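Local coordinates for vacuolar aminopeptidase 1 (Saccharomyces cerevisiae, PDB 5JGF), which removes N-terminal amino acids, preferably neutral or hydrophobic ones, from peptides and proteins in the vacuole as a zinc-dependent, dodecameric M18 aminopeptidase, at residues D[83-88]-D[336-341]; D[73-78]-D[287-292]; D[109-114]-D[185-190]. All coordinates share one frame; numbering follows the deposited sequence.

Overall arrangement
Contacts 1 and 2 are two strand pairings of one mixed sheet, ordered 69-76, 289-295, 86-91, 339-347, and the pairing of 289-295 with 86-91 lies between them. Their centres are 11 Å apart, and G86 joins them through two probable hydrogen bonds, G86 N to F289 O and G86 O to T291 N, each 2.9 Å. The two strands of contact 1 run on towards the zinc site, one reaching H91 and the other containing D344; the side chain of I88 is about 12 Å from a zinc ion. Contact 3 belongs to a separate antiparallel sheet on the opposite side of the chain's centre. Its centre lies 51 and 52 Å from those of contacts 1 and 2, and it borders another subunit.

Contact 1 of 3, residues D[83-88]-D[336-341]; sequences KGVGVI and ANSIIL
N337, the first residue to leave the helical course after helix 331-336, directs its carbonyl at G84: N337 O receives a CA-H...O contact from G84 CA at 3.6 Å. With a positive phi of 64° and N337 O so near, G84 sits where a CB would collide. The N337 amide group turns elsewhere, ND2 binding T333 O and K47 O of a neighbouring subunit. At S338 a side chain takes over the pairing. Its OG lies anti to the carbonyl carbon (chi1 -56°) and accepts V85 N at 2.7 Å, while also bonding V334 O, so one hydroxyl links V85 N to the carbonyl of V334 in the preceding helix. Regular parallel pairing begins at I339, which bonds both ways: its N donates to V85 O at 3.2 Å, and its O accepts V87 N at 3.0 Å in a nearly straight bond. I340 lies side by side with V87, the two side chains pointing the same way, with I340 CG1 4.0 Å from V87 CB. At L341, N donates to V87 O at 2.7 Å; its own carbonyl O meets I88 CA at 3.3 Å, and both strands run on. The short strand segments run 16° from parallel. On the face of I339, L341 and I88 lies helix 448-468, with F456 and F460 on I88 and F459 on L341. I340, on the other face, meets L419 and T423 of helix 416-423. Strands 289-295 and 426-434 flank the pair, placing it in the interior of the sheet.

Contact 2 of 3, residues D[73-78]-D[287-292]; sequences FILGKN and DLFSTV
L75 and F289, a non-hydrogen-bonded antiparallel pair, form the dense part of this contact. L75 CD1 stands over one face of the F289 ring, 4.0 Å from its centroid and 25° off the normal, a CH-pi contact displaced toward the rim at CD1. Both CG atoms lie anti to the backbone N (chi1 -169° for F289), and the two side chains cross obliquely. F73 meets the same ring differently: its CB lies in the ring plane at the edge, 3.8 Å from F289 CE2, and its CD1 also approaches CE2. F73 CB further touches T291 CB at 3.8 Å, while T291 OG1 bonds A72 O. Beneath these groups, the backbones pair through I74 and S290: I74 N donates to S290 O at 2.8 Å, and S290 N returns the bond to I74 O at 2.9 Å. G76 N also donates to L288 O, at 2.8 Å. Toward solvent the contact loses its side-chain interlocking: exposed N78 and partly exposed D287 meet through backbone and CB atoms, with N78 O 3.4 Å from D287 CB. Their polar ends look elsewhere, N78 ND2 to E285 O and D287 OD1 to K83 in a long, weak ion pair. An alanine in place of F289 would probably leave L75 CD1 and the F73 side chain without the ring between them, and W79 without its edge-to-face partner. Helix 312-324 packs on F73, L75 and F289, so side-chain cohesion here is apolar and aromatic, with polar bonding concentrated in the backbone and the charged D287 at the more exposed loop end.

Contact 3 of 3, residues D[109-114]-D[185-190]; sequences EGYGRI and IPVIGF
G112 and G189 form an antiparallel hydrogen-bonded pair, and R113 faces V187 across a non-hydrogen-bonded one; the one-residue shift between them is a classic beta bulge, with I188 and G189 both opposite G112. G112 N donates to G189 O at 2.7 Å, almost straight at 174°, though the N stands well above the plane of that carbonyl. G112 O is gripped twice, by I188 N at 2.8 Å and G189 N at 3.3 Å, both from the same face of the carbonyl plane. A weak I114 N to P186 O bond follows. Among the side chains, F190 and Y111 make a T-shaped pair, planes at 80°: F190 turns its edge to Y111, with CD1 3.6 Å above the centre of the tyrosine ring. V187 CG1 touches Y111 at its edge, 3.8 Å from CD1. Over one face of the F190 ring lies G110 O, 3.3 Å above its plane and offset to the rim; a side chain on G110 would run into this ring. I114 crosses P186 and I188 at about a right angle, CG1 meeting P186 CB and CG2 meeting I188 CD1, each at 4.0 Å. R113 NH1 passes 3.7 Å from I185 CD1. Strand 187-189 is outermost within this chain and meets a neighbouring subunit: an aromatic pair packs at the F190 end, the I188 backbone bonds that subunit, and R113 NH1 and I185 O share its N352.

Contact 1 of 3, residues D[83-88]-D[336-341]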
loop_
_atom_site.group_PDB
_atom_site.type_symbol
_atom_site.label_atom_id
_atom_site.label_comp_id
_atom_site.label_asym_id
_atom_site.label_seq_id
_atom_site.Cartn_x
_atom_site.Cartn_y
_atom_site.Cartn_z
ATOM N N LYS D 83 7.488 58.849 -29.289
ATOM C CA LYS D 83 8.216 57.867 -30.087
ATOM C C LYS D 83 8.444 56.570 -29.310
ATOM O O LYS D 83 8.764 55.529 -29.892
ATOM C CB LYS D 83 9.558 58.444 -30.533
ATOM C CG LYS D 83 9.427 59.427 -31.688
ATOM C CD LYS D 83 8.985 58.688 -32.940
ATOM C CE LYS D 83 8.705 59.623 -34.092
ATOM N NZ LYS D 83 8.354 58.843 -35.313
ATOM N N GLY D 84 8.276 56.648 -27.994
ATOM C CA GLY D 84 8.461 55.485 -27.147
ATOM C C GLY D 84 9.879 54.953 -27.159
ATOM O O GLY D 84 10.810 55.626 -27.611
ATOM N N VAL D 85 10.048 53.733 -26.656
ATOM C CA VAL D 85 11.358 53.102 -26.606
ATOM C C VAL D 85 11.284 51.702 -27.214
ATOM O O VAL D 85 10.326 50.966 -26.970
ATOM C CB VAL D 85 11.861 52.984 -25.145
ATOM C CG1 VAL D 85 13.276 52.436 -25.119
ATOM C CG2 VAL D 85 11.798 54.344 -24.460
ATOM N N GLY D 86 12.285 51.357 -28.022
ATOM C CA GLY D 86 12.349 50.039 -28.637
ATOM C C GLY D 86 13.290 49.245 -27.756
ATOM O O GLY D 86 14.490 49.518 -27.725
ATOM N N VAL D 87 12.752 48.253 -27.051
ATOM C CA VAL D 87 13.544 47.475 -26.103
ATOM C C VAL D 87 13.665 45.973 -26.333
ATOM O O VAL D 87 12.717 45.320 -26.766
ATOM C CB VAL D 87 12.958 47.612 -24.672
ATOM C CG1 VAL D 87 13.835 46.866 -23.673
ATOM C CG2 VAL D 87 12.806 49.077 -24.288
ATOM N N ILE D 88 14.843 45.436 -26.031
ATOM C CA ILE D 88 15.043 43.993 -26.067
ATOM C C ILE D 88 15.628 43.671 -24.699
ATOM O O ILE D 88 16.685 44.186 -24.326
ATOM C CB ILE D 88 16.040 43.501 -27.139
ATOM C CG1 ILE D 88 15.495 43.764 -28.543
ATOM C CG2 ILE D 88 16.246 41.986 -26.972
ATOM C CD1 ILE D 88 16.374 43.202 -29.651
ATOM N N ALA D 336 3.699 53.975 -22.957
ATOM C CA ALA D 336 2.475 53.645 -23.675
ATOM C C ALA D 336 2.783 53.484 -25.162
ATOM O O ALA D 336 2.094 52.749 -25.871
ATOM C CB ALA D 336 1.425 54.733 -23.465
ATOM N N ASN D 337 3.831 54.159 -25.625
ATOM C CA ASN D 337 4.225 54.097 -27.031
ATOM C C ASN D 337 5.429 53.196 -27.292
ATOM O O ASN D 337 5.993 53.224 -28.383
ATOM C CB ASN D 337 4.546 55.507 -27.544
ATOM C CG ASN D 337 3.305 56.350 -27.752
ATOM O OD1 ASN D 337 2.539 56.126 -28.693
ATOM N ND2 ASN D 337 3.092 57.322 -26.869
ATOM N N SER D 338 5.809 52.390 -26.304
ATOM C CA SER D 338 6.969 51.512 -26.437
ATOM C C SER D 338 6.638 50.053 -26.740
ATOM O O SER D 338 5.507 49.604 -26.567
ATOM C CB SER D 338 7.803 51.555 -25.152
ATOM O OG SER D 338 8.199 52.878 -24.817
ATOM N N ILE D 339 7.647 49.322 -27.200
ATOM C CA ILE D 339 7.518 47.897 -27.485
ATOM C C ILE D 339 8.719 47.210 -26.852
ATOM O O ILE D 339 9.867 47.562 -27.129
ATOM C CB ILE D 339 7.517 47.586 -29.006
ATOM C CG1 ILE D 339 6.180 47.998 -29.635
ATOM C CG2 ILE D 339 7.762 46.089 -29.230
ATOM C CD1 ILE D 339 4.971 47.238 -29.101
ATOM N N ILE D 340 8.455 46.244 -25.981
ATOM C CA ILE D 340 9.529 45.515 -25.333
ATOM C C ILE D 340 9.538 44.081 -25.837
ATOM O O ILE D 340 8.508 43.408 -25.824
ATOM C CB ILE D 340 9.354 45.466 -23.794
ATOM C CG1 ILE D 340 9.362 46.882 -23.208
ATOM C CG2 ILE D 340 10.475 44.634 -23.172
ATOM C CD1 ILE D 340 9.136 46.921 -21.692
ATOM N N LEU D 341 10.689 43.626 -26.313
ATOM C CA LEU D 341 10.801 42.245 -26.743
ATOM C C LEU D 341 11.522 41.558 -25.598
ATOM O O LEU D 341 12.677 41.869 -25.312
ATOM C CB LEU D 341 11.640 42.092 -28.022
ATOM C CG LEU D 341 11.156 42.694 -29.345
ATOM C CD1 LEU D 341 12.008 42.143 -30.487
ATOM C CD2 LEU D 341 9.689 42.353 -29.577
#

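Contact 2 of 3, residues D[73-78]-D[287-292]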
loop_
_atom_site.group_PDB
_atom_site.type_symbol
_atom_site.label_atom_id
_atom_site.label_comp_id
_atom_site.label_asym_id
_atom_site.label_seq_id
_atom_site.Cartn_x
_atom_site.Cartn_y
_atom_site.Cartn_z
ATOM N N PHE D 73 22.164 51.680 -24.687
ATOM C CA PHE D 73 21.102 52.406 -25.355
ATOM C C PHE D 73 21.577 53.475 -26.327
ATOM O O PHE D 73 22.699 53.978 -26.233
ATOM C CB PHE D 73 20.144 53.011 -24.318
ATOM C CG PHE D 73 20.809 53.906 -23.301
ATOM C CD1 PHE D 73 20.710 55.292 -23.403
ATOM C CD2 PHE D 73 21.494 53.365 -22.215
ATOM C CE1 PHE D 73 21.277 56.127 -22.433
ATOM C CE2 PHE D 73 22.064 54.189 -21.242
ATOM C CZ PHE D 73 21.953 55.574 -21.351
ATOM N N ILE D 74 20.702 53.785 -27.274
ATOM C CA ILE D 74 20.958 54.784 -28.301
ATOM C C ILE D 74 19.810 55.781 -28.214
ATOM O O ILE D 74 18.646 55.412 -28.377
ATOM C CB ILE D 74 20.965 54.147 -29.701
ATOM C CG1 ILE D 74 21.924 52.952 -29.722
ATOM C CG2 ILE D 74 21.382 55.183 -30.745
ATOM C CD1 ILE D 74 21.863 52.142 -31.004
ATOM N N LEU D 75 20.143 57.040 -27.952
ATOM C CA LEU D 75 19.143 58.092 -27.820
ATOM C C LEU D 75 19.321 59.134 -28.920
ATOM O O LEU D 75 20.377 59.753 -29.031
ATOM C CB LEU D 75 19.274 58.747 -26.443
ATOM C CG LEU D 75 18.371 59.932 -26.080
ATOM C CD1 LEU D 75 16.900 59.563 -26.229
ATOM C CD2 LEU D 75 18.674 60.355 -24.653
ATOM N N GLY D 76 18.283 59.318 -29.728
ATOM C CA GLY D 76 18.358 60.272 -30.820
ATOM C C GLY D 76 18.104 61.707 -30.403
ATOM O O GLY D 76 17.277 61.978 -29.534
ATOM N N LYS D 77 18.818 62.631 -31.036
ATOM C CA LYS D 77 18.676 64.049 -30.737
ATOM C C LYS D 77 17.237 64.515 -30.913
ATOM O O LYS D 77 16.772 65.399 -30.194
ATOM C CB LYS D 77 19.590 64.869 -31.652
ATOM C CG LYS D 77 19.425 66.375 -31.514
ATOM C CD LYS D 77 20.328 67.113 -32.491
ATOM C CE LYS D 77 20.089 68.616 -32.441
ATOM N NZ LYS D 77 20.889 69.332 -33.480
ATOM N N ASN D 78 16.530 63.909 -31.860
ATOM C CA ASN D 78 15.151 64.292 -32.136
ATOM C C ASN D 78 14.098 63.412 -31.478
ATOM O O ASN D 78 12.923 63.468 -31.836
ATOM C CB ASN D 78 14.922 64.328 -33.646
ATOM C CG ASN D 78 15.850 65.302 -34.341
ATOM O OD1 ASN D 78 16.011 66.434 -33.892
ATOM N ND2 ASN D 78 16.461 64.869 -35.440
ATOM N N ASP D 287 15.332 59.981 -34.315
ATOM C CA ASP D 287 14.281 60.364 -33.378
ATOM C C ASP D 287 13.858 59.149 -32.548
ATOM O O ASP D 287 12.761 59.113 -31.992
ATOM C CB ASP D 287 13.063 60.931 -34.119
ATOM C CG ASP D 287 12.452 59.941 -35.098
ATOM O OD1 ASP D 287 11.433 60.291 -35.729
ATOM O OD2 ASP D 287 12.984 58.819 -35.245
ATOM N N LEU D 288 14.742 58.161 -32.457
ATOM C CA LEU D 288 14.442 56.947 -31.701
ATOM C C LEU D 288 15.252 56.791 -30.417
ATOM O O LEU D 288 16.287 57.433 -30.229
ATOM C CB LEU D 288 14.679 55.716 -32.583
ATOM C CG LEU D 288 13.879 55.619 -33.884
ATOM C CD1 LEU D 288 14.401 54.455 -34.712
ATOM C CD2 LEU D 288 12.403 55.443 -33.577
ATOM N N PHE D 289 14.752 55.925 -29.539
ATOM C CA PHE D 289 15.397 55.595 -28.270
ATOM C C PHE D 289 15.362 54.065 -28.299
ATOM O O PHE D 289 14.288 53.465 -28.217
ATOM C CB PHE D 289 14.576 56.139 -27.092
ATOM C CG PHE D 289 15.286 56.090 -25.753
ATOM C CD1 PHE D 289 14.851 56.891 -24.701
ATOM C CD2 PHE D 289 16.366 55.235 -25.537
ATOM C CE1 PHE D 289 15.477 56.847 -23.454
ATOM C CE2 PHE D 289 17.000 55.182 -24.291
ATOM C CZ PHE D 289 16.555 55.989 -23.248
ATOM N N SER D 290 16.531 53.448 -28.446
ATOM C CA SER D 290 16.640 51.990 -28.528
ATOM C C SER D 290 17.533 51.441 -27.427
ATOM O O SER D 290 18.478 52.099 -27.000
ATOM C CB SER D 290 17.228 51.588 -29.886
ATOM O OG SER D 290 16.481 52.136 -30.957
ATOM N N THR D 291 17.242 50.228 -26.969
ATOM C CA THR D 291 18.059 49.638 -25.924
ATOM C C THR D 291 17.983 48.126 -25.834
ATOM O O THR D 291 16.971 47.516 -26.171
ATOM C CB THR D 291 17.684 50.184 -24.522
ATOM O OG1 THR D 291 18.425 49.473 -23.519
ATOM C CG2 THR D 291 16.200 49.991 -24.243
ATOM N N VAL D 292 19.089 47.540 -25.399
ATOM C CA VAL D 292 19.161 46.116 -25.136
ATOM C C VAL D 292 19.606 46.124 -23.682
ATOM O O VAL D 292 20.661 46.667 -23.351
ATOM C CB VAL D 292 20.226 45.382 -25.967
ATOM C CG1 VAL D 292 20.430 43.970 -25.397
ATOM C CG2 VAL D 292 19.785 45.285 -27.415
#

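Contact 3 of 3, residues D[109-114]-D[185-190]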
loop_
_atom_site.group_PDB
_atom_site.type_symbol
_atom_site.label_atom_id
_atom_site.label_comp_id
_atom_site.label_asym_id
_atom_site.label_seq_id
_atom_site.Cartn_x
_atom_site.Cartn_y
_atom_site.Cartn_z
ATOM N N GLU D 109 40.134 10.761 2.853
ATOM C CA GLU D 109 40.980 9.653 2.428
ATOM C C GLU D 109 41.978 10.172 1.396
ATOM O O GLU D 109 42.375 9.455 0.478
ATOM C CB GLU D 109 40.150 8.514 1.821
ATOM C CG GLU D 109 39.104 7.896 2.745
ATOM C CD GLU D 109 39.669 7.406 4.073
ATOM O OE1 GLU D 109 40.821 6.933 4.107
ATOM O OE2 GLU D 109 38.943 7.480 5.086
ATOM N N GLY D 110 42.369 11.437 1.547
ATOM C CA GLY D 110 43.335 12.022 0.634
ATOM C C GLY D 110 42.779 12.880 -0.488
ATOM O O GLY D 110 43.517 13.643 -1.109
ATOM N N TYR D 111 41.483 12.762 -0.760
ATOM C CA TYR D 111 40.861 13.538 -1.827
ATOM C C TYR D 111 40.544 14.964 -1.416
ATOM O O TYR D 111 40.031 15.205 -0.323
ATOM C CB TYR D 111 39.562 12.877 -2.280
ATOM C CG TYR D 111 39.743 11.695 -3.199
ATOM C CD1 TYR D 111 39.792 11.864 -4.584
ATOM C CD2 TYR D 111 39.837 10.403 -2.687
ATOM C CE1 TYR D 111 39.919 10.770 -5.436
ATOM C CE2 TYR D 111 39.966 9.309 -3.528
ATOM C CZ TYR D 111 40.004 9.497 -4.897
ATOM O OH TYR D 111 40.100 8.398 -5.720
ATOM N N GLY D 112 40.849 15.901 -2.306
ATOM C CA GLY D 112 40.550 17.293 -2.048
ATOM C C GLY D 112 39.221 17.579 -2.721
ATOM O O GLY D 112 39.009 17.185 -3.873
ATOM N N ARG D 113 38.316 18.231 -1.998
ATOM C CA ARG D 113 36.997 18.580 -2.519
ATOM C C ARG D 113 36.683 20.016 -2.115
ATOM O O ARG D 113 37.312 20.557 -1.208
ATOM C CB ARG D 113 35.925 17.656 -1.929
ATOM C CG ARG D 113 36.057 16.189 -2.329
ATOM C CD ARG D 113 34.946 15.351 -1.716
ATOM N NE ARG D 113 35.031 15.305 -0.257
ATOM C CZ ARG D 113 34.127 14.723 0.526
ATOM N NH1 ARG D 113 33.064 14.135 -0.011
ATOM N NH2 ARG D 113 34.284 14.729 1.844
ATOM N N ILE D 114 35.727 20.638 -2.797
ATOM C CA ILE D 114 35.325 21.996 -2.449
ATOM C C ILE D 114 33.819 22.025 -2.233
ATOM O O ILE D 114 33.064 21.389 -2.967
ATOM C CB ILE D 114 35.693 23.031 -3.545
ATOM C CG1 ILE D 114 35.178 22.570 -4.909
ATOM C CG2 ILE D 114 37.202 23.250 -3.564
ATOM C CD1 ILE D 114 35.347 23.616 -6.004
ATOM N N ILE D 185 29.468 16.352 -4.940
ATOM C CA ILE D 185 30.521 17.254 -4.491
ATOM C C ILE D 185 31.711 17.212 -5.446
ATOM O O ILE D 185 32.235 16.145 -5.764
ATOM C CB ILE D 185 30.993 16.880 -3.062
ATOM C CG1 ILE D 185 29.787 16.835 -2.116
ATOM C CG2 ILE D 185 32.009 17.902 -2.557
ATOM C CD1 ILE D 185 30.109 16.333 -0.712
ATOM N N PRO D 186 32.151 18.386 -5.927
ATOM C CA PRO D 186 33.287 18.413 -6.852
ATOM C C PRO D 186 34.592 17.961 -6.210
ATOM O O PRO D 186 34.939 18.393 -5.106
ATOM C CB PRO D 186 33.359 19.881 -7.284
ATOM C CG PRO D 186 31.957 20.399 -7.046
ATOM C CD PRO D 186 31.581 19.731 -5.749
ATOM N N VAL D 187 35.308 17.085 -6.910
ATOM C CA VAL D 187 36.604 16.600 -6.455
ATOM C C VAL D 187 37.601 17.495 -7.180
ATOM O O VAL D 187 37.558 17.615 -8.408
ATOM C CB VAL D 187 36.824 15.126 -6.853
ATOM C CG1 VAL D 187 38.272 14.723 -6.610
ATOM C CG2 VAL D 187 35.890 14.236 -6.042
ATOM N N ILE D 188 38.492 18.126 -6.423
ATOM C CA ILE D 188 39.450 19.048 -7.010
ATOM C C ILE D 188 40.886 18.528 -7.082
ATOM O O ILE D 188 41.692 19.035 -7.860
ATOM C CB ILE D 188 39.387 20.404 -6.250
ATOM C CG1 ILE D 188 40.153 21.481 -7.015
ATOM C CG2 ILE D 188 39.924 20.241 -4.835
ATOM C CD1 ILE D 188 39.796 22.894 -6.577
ATOM N N GLY D 189 41.216 17.514 -6.289
ATOM C CA GLY D 189 42.568 16.985 -6.351
ATOM C C GLY D 189 42.871 15.845 -5.401
ATOM O O GLY D 189 41.986 15.324 -4.726
ATOM N N PHE D 190 44.137 15.441 -5.379
ATOM C CA PHE D 190 44.611 14.389 -4.494
ATOM C C PHE D 190 46.076 14.736 -4.274
ATOM O O PHE D 190 46.963 14.194 -4.928
ATOM C CB PHE D 190 44.493 13.005 -5.139
ATOM C CG PHE D 190 44.564 11.881 -4.147
ATOM C CD1 PHE D 190 43.409 11.402 -3.539
ATOM C CD2 PHE D 190 45.792 11.354 -3.758
ATOM C CE1 PHE D 190 43.475 10.422 -2.555
ATOM C CE2 PHE D 190 45.867 10.371 -2.772
ATOM C CZ PHE D 190 44.707 9.905 -2.170
#